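Local coordinates for protein glucose-6-phosphate isomerase (Thermus thermophilus, PDB 1ZZG) that probably interconverts glucose 6-phosphate and fructose 6-phosphate, the reversible isomerisation shared by glycolysis and gluconeogenesis, at residues P105-R108 and L109-T112; E149-R152 and R153-V157. One frame throughout, in Å; residues are numbered along the deposited sequence.

Contact 1: residues P105-R108 and L109-T112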
# COMPACT_ATOMS: atom_id res chain seq x y z
N PRO A 105 -17.02 -2.59 -6.33
CA PRO A 105 -16.65 -3.24 -5.07
C PRO A 105 -17.77 -3.17 -4.02
O PRO A 105 -18.00 -4.11 -3.27
CB PRO A 105 -15.40 -2.47 -4.64
CG PRO A 105 -14.81 -2.02 -5.95
CD PRO A 105 -16.02 -1.57 -6.72
N ILE A 106 -18.47 -2.04 -4.00
CA ILE A 106 -19.56 -1.86 -3.05
C ILE A 106 -20.74 -2.75 -3.43
O ILE A 106 -21.36 -3.36 -2.57
CB ILE A 106 -19.96 -0.37 -3.02
CG1 ILE A 106 -18.81 0.43 -2.38
CG2 ILE A 106 -21.27 -0.18 -2.25
CD1 ILE A 106 -18.94 1.92 -2.47
N LEU A 107 -21.01 -2.84 -4.72
CA LEU A 107 -22.10 -3.66 -5.24
C LEU A 107 -21.82 -5.13 -4.91
O LEU A 107 -22.74 -5.90 -4.62
CB LEU A 107 -22.20 -3.45 -6.75
CG LEU A 107 -23.56 -3.28 -7.43
CD1 LEU A 107 -24.48 -2.38 -6.61
CD2 LEU A 107 -23.31 -2.67 -8.80
N ARG A 108 -20.55 -5.50 -4.95
CA ARG A 108 -20.13 -6.87 -4.65
C ARG A 108 -20.48 -7.18 -3.19
O ARG A 108 -21.01 -8.25 -2.89
CB ARG A 108 -18.62 -7.02 -4.86
CG ARG A 108 -18.12 -8.45 -4.93
CD ARG A 108 -16.60 -8.46 -5.05
NE ARG A 108 -16.06 -9.78 -5.40
CZ ARG A 108 -16.12 -10.32 -6.62
NH1 ARG A 108 -16.71 -9.67 -7.61
NH2 ARG A 108 -15.60 -11.52 -6.83
N LEU A 109 -20.18 -6.24 -2.30
CA LEU A 109 -20.48 -6.40 -0.89
C LEU A 109 -21.98 -6.49 -0.67
O LEU A 109 -22.44 -7.35 0.08
CB LEU A 109 -19.92 -5.22 -0.08
CG LEU A 109 -18.40 -5.13 0.07
CD1 LEU A 109 -18.04 -3.87 0.86
CD2 LEU A 109 -17.87 -6.36 0.78
N LEU A 110 -22.74 -5.62 -1.32
CA LEU A 110 -24.19 -5.64 -1.16
C LEU A 110 -24.79 -6.98 -1.61
O LEU A 110 -25.81 -7.43 -1.08
CB LEU A 110 -24.84 -4.52 -1.98
CG LEU A 110 -24.47 -3.10 -1.54
CD1 LEU A 110 -25.15 -2.09 -2.45
CD2 LEU A 110 -24.89 -2.88 -0.09
N ARG A 111 -24.13 -7.62 -2.57
CA ARG A 111 -24.60 -8.89 -3.10
C ARG A 111 -24.04 -10.14 -2.42
O ARG A 111 -24.58 -11.23 -2.60
CB ARG A 111 -24.30 -8.95 -4.60
CG ARG A 111 -25.12 -7.97 -5.40
CD ARG A 111 -24.58 -7.77 -6.81
NE ARG A 111 -25.45 -6.88 -7.57
CZ ARG A 111 -25.12 -6.32 -8.73
NH1 ARG A 111 -23.94 -6.55 -9.28
NH2 ARG A 111 -25.99 -5.52 -9.34
N THR A 112 -22.98 -10.00 -1.63
CA THR A 112 -22.39 -11.17 -0.97
C THR A 112 -22.54 -11.22 0.55
O THR A 112 -22.45 -12.29 1.15
CB THR A 112 -20.90 -11.32 -1.33
OG1 THR A 112 -20.20 -10.12 -1.00
CG2 THR A 112 -20.73 -11.61 -2.82
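The last two turns of helix 103-112, part of the five-stranded SIS-type domain, are tied together at Leu-107 and Arg-111, Ile-106 and Leu-110, and Arg-108 and Thr-112. Regular i to i+4 bonds run from Leu-109 N to Pro-105 O and, straighter, from Leu-110 N to Ile-106 O (2.9 Å, 162° at the hydrogen). Ile-106 CG2 lies 4.3 Å from Leu-110 CD1; branched aliphatic chains suit this side, where Leu-110 also meets Val-138 and Phe-139 of helix 130-147 and Ile-106 meets Leu-339 of the second subunit. Leu-107 and Arg-111 run side by side. Leu-107 CG sits over the centre of one guanidinium face, 3.7 Å from Arg-111 CZ, while Arg-111 NH2 forms a salt bridge with Glu-318 of the second subunit. Shortening Leu-107 to an alanine removes CG and both methyl groups from over the guanidinium, and would probably leave the Arg-111 head freer to turn about its salt bridge. Threonine suits the last turn: Thr-112 OG1 lies between its backbone N and carbonyl carbon (chi1 56°), which brings it back toward Arg-108. There Arg-108 O, held weakly by the backbone N-H groups of Arg-111 and Thr-112, accepts a 2.8 Å bond from Thr-112 OG1, above the carbonyl plane.

Contact 2: residues E149-R152 and R153-V157; sequences EDWR and RHLVV
The backbone of residues 149-154 winds as a short 3-10 segment and then straightens into strand 155-159, the turn being fastened by His-154 N to Trp-151 O (2.8 Å) and by weak bonds from Arg-153 N to Asp-150 O and from Leu-155 N to Arg-152 O. Across this turn Asp-150 meets His-154. The carboxylate stands nearly upright to the imidazole, the planes 82° apart, and Asp-150 OD2 lies in the ring plane at the edge, where it accepts a weak bond from His-154 NE2 at 3.4 Å. On the same ring His-154 CD2 comes within 3.1 Å of Asp-150 O, again near the plane. Histidine suits the place because it has a nitrogen for each side: ND1 is bonded to Thr-118 O, which ties the turn to strand 118-124. Trp-151 lies alongside Leu-155, with Leu-155 CD2 at the indole edge, 4.0 Å from Trp-151 CZ3. Trp-151 CG lies between the backbone N and the carbonyl carbon (chi1 71°), which folds the indole over the chain, where Arg-152 CG rests over the centre of one face, 3.5 Å above the plane. Trp-151 NE1 in turn lies 3.4 Å above the Arg-152 guanidinium plane, offset toward the rim. Arg-152 NH2 pairs with Glu-173, and a long salt bridge links NH1 to Glu-149. The Arg-152 charge is thus likely to be balanced mainly by Glu-173 and more weakly by Glu-149, while acceptors at both His-154 nitrogens, Thr-118 O and, weakly, Asp-150 OD2, would probably favour a protonated imidazole.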
# COMPACT_ATOMS: atom_id res chain seq x y z
N GLU A 149 -37.57 -3.43 10.60
CA GLU A 149 -37.46 -2.66 11.84
C GLU A 149 -36.18 -2.92 12.62
O GLU A 149 -35.84 -2.16 13.53
CB GLU A 149 -38.66 -2.95 12.74
CG GLU A 149 -39.89 -2.18 12.36
CD GLU A 149 -39.62 -0.69 12.32
OE1 GLU A 149 -39.31 -0.11 13.38
OE2 GLU A 149 -39.71 -0.11 11.22
N ASP A 150 -35.48 -3.99 12.29
CA ASP A 150 -34.27 -4.33 13.00
C ASP A 150 -33.01 -3.71 12.39
O ASP A 150 -31.90 -4.03 12.80
CB ASP A 150 -34.12 -5.84 13.08
CG ASP A 150 -33.14 -6.28 14.14
OD1 ASP A 150 -33.32 -5.87 15.31
OD2 ASP A 150 -32.19 -7.02 13.81
N TRP A 151 -33.18 -2.81 11.42
CA TRP A 151 -32.02 -2.19 10.78
C TRP A 151 -31.18 -1.35 11.74
O TRP A 151 -29.95 -1.39 11.69
CB TRP A 151 -32.44 -1.34 9.57
CG TRP A 151 -33.16 -0.05 9.89
CD1 TRP A 151 -34.51 0.13 10.01
CD2 TRP A 151 -32.56 1.24 10.10
NE1 TRP A 151 -34.79 1.45 10.27
CE2 TRP A 151 -33.62 2.16 10.33
CE3 TRP A 151 -31.24 1.72 10.11
CZ2 TRP A 151 -33.39 3.52 10.57
CZ3 TRP A 151 -31.01 3.08 10.35
CH2 TRP A 151 -32.09 3.96 10.58
N ARG A 152 -31.84 -0.59 12.61
CA ARG A 152 -31.13 0.27 13.54
C ARG A 152 -30.05 -0.43 14.36
O ARG A 152 -29.03 0.18 14.68
CB ARG A 152 -32.12 0.96 14.49
CG ARG A 152 -33.08 1.87 13.77
CD ARG A 152 -33.92 2.71 14.72
NE ARG A 152 -34.79 3.61 13.96
CZ ARG A 152 -35.89 3.22 13.32
NH1 ARG A 152 -36.26 1.94 13.36
NH2 ARG A 152 -36.59 4.09 12.61
N ARG A 153 -30.27 -1.69 14.70
CA ARG A 153 -29.29 -2.42 15.49
C ARG A 153 -28.03 -2.73 14.68
O ARG A 153 -26.98 -3.00 15.25
CB ARG A 153 -29.88 -3.73 16.02
CG ARG A 153 -29.02 -4.39 17.09
CD ARG A 153 -29.55 -5.76 17.52
NE ARG A 153 -28.71 -6.36 18.56
CZ ARG A 153 -28.81 -7.61 18.99
NH1 ARG A 153 -29.73 -8.43 18.48
NH2 ARG A 153 -27.99 -8.06 19.93
N HIS A 154 -28.16 -2.69 13.35
CA HIS A 154 -27.03 -3.00 12.47
C HIS A 154 -26.21 -1.79 12.03
O HIS A 154 -25.30 -1.91 11.22
CB HIS A 154 -27.54 -3.77 11.25
CG HIS A 154 -28.08 -5.13 11.57
ND1 HIS A 154 -27.43 -6.29 11.21
CD2 HIS A 154 -29.19 -5.51 12.24
CE1 HIS A 154 -28.11 -7.33 11.65
NE2 HIS A 154 -29.18 -6.89 12.28
N LEU A 155 -26.54 -0.61 12.56
CA LEU A 155 -25.82 0.61 12.22
C LEU A 155 -25.36 1.33 13.49
O LEU A 155 -26.17 1.71 14.33
CB LEU A 155 -26.69 1.55 11.39
CG LEU A 155 -26.06 2.91 11.05
CD1 LEU A 155 -24.81 2.69 10.20
CD2 LEU A 155 -27.06 3.78 10.30
N VAL A 156 -24.04 1.49 13.62
CA VAL A 156 -23.46 2.17 14.76
C VAL A 156 -22.63 3.34 14.22
O VAL A 156 -21.93 3.20 13.22
CB VAL A 156 -22.58 1.20 15.59
CG1 VAL A 156 -21.53 0.55 14.71
CG2 VAL A 156 -21.93 1.95 16.75
N VAL A 157 -22.71 4.48 14.90
CA VAL A 157 -21.99 5.67 14.45
C VAL A 157 -20.86 6.12 15.38
O VAL A 157 -20.98 6.05 16.60
CB VAL A 157 -22.99 6.85 14.27
CG1 VAL A 157 -22.27 8.10 13.81
CG2 VAL A 157 -24.06 6.47 13.28

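In the fold
From the N terminus, contact 1 comes first, on helix 103-112, which follows edge strand 94-98 and leads towards strand 118-124. The chain then passes through helix 130-147 to contact 2, at the turn that delivers it into strand 155-159. The two are in series, neither nested nor crossed, and each closes only a turn within one continuous run. The centres of contacts 1 and 2 lie about 19 Å apart, and the nearest atoms of contacts 1 and 2 about 11 Å apart, without touching. Helix 130-147 is the element they share: residues of both contacts pack against it. Contact 1 also joins helix 103-112 to strand 94-98 and to the second subunit, whereas contact 2 joins strands 118-124 and 155-159 to helix 165-173.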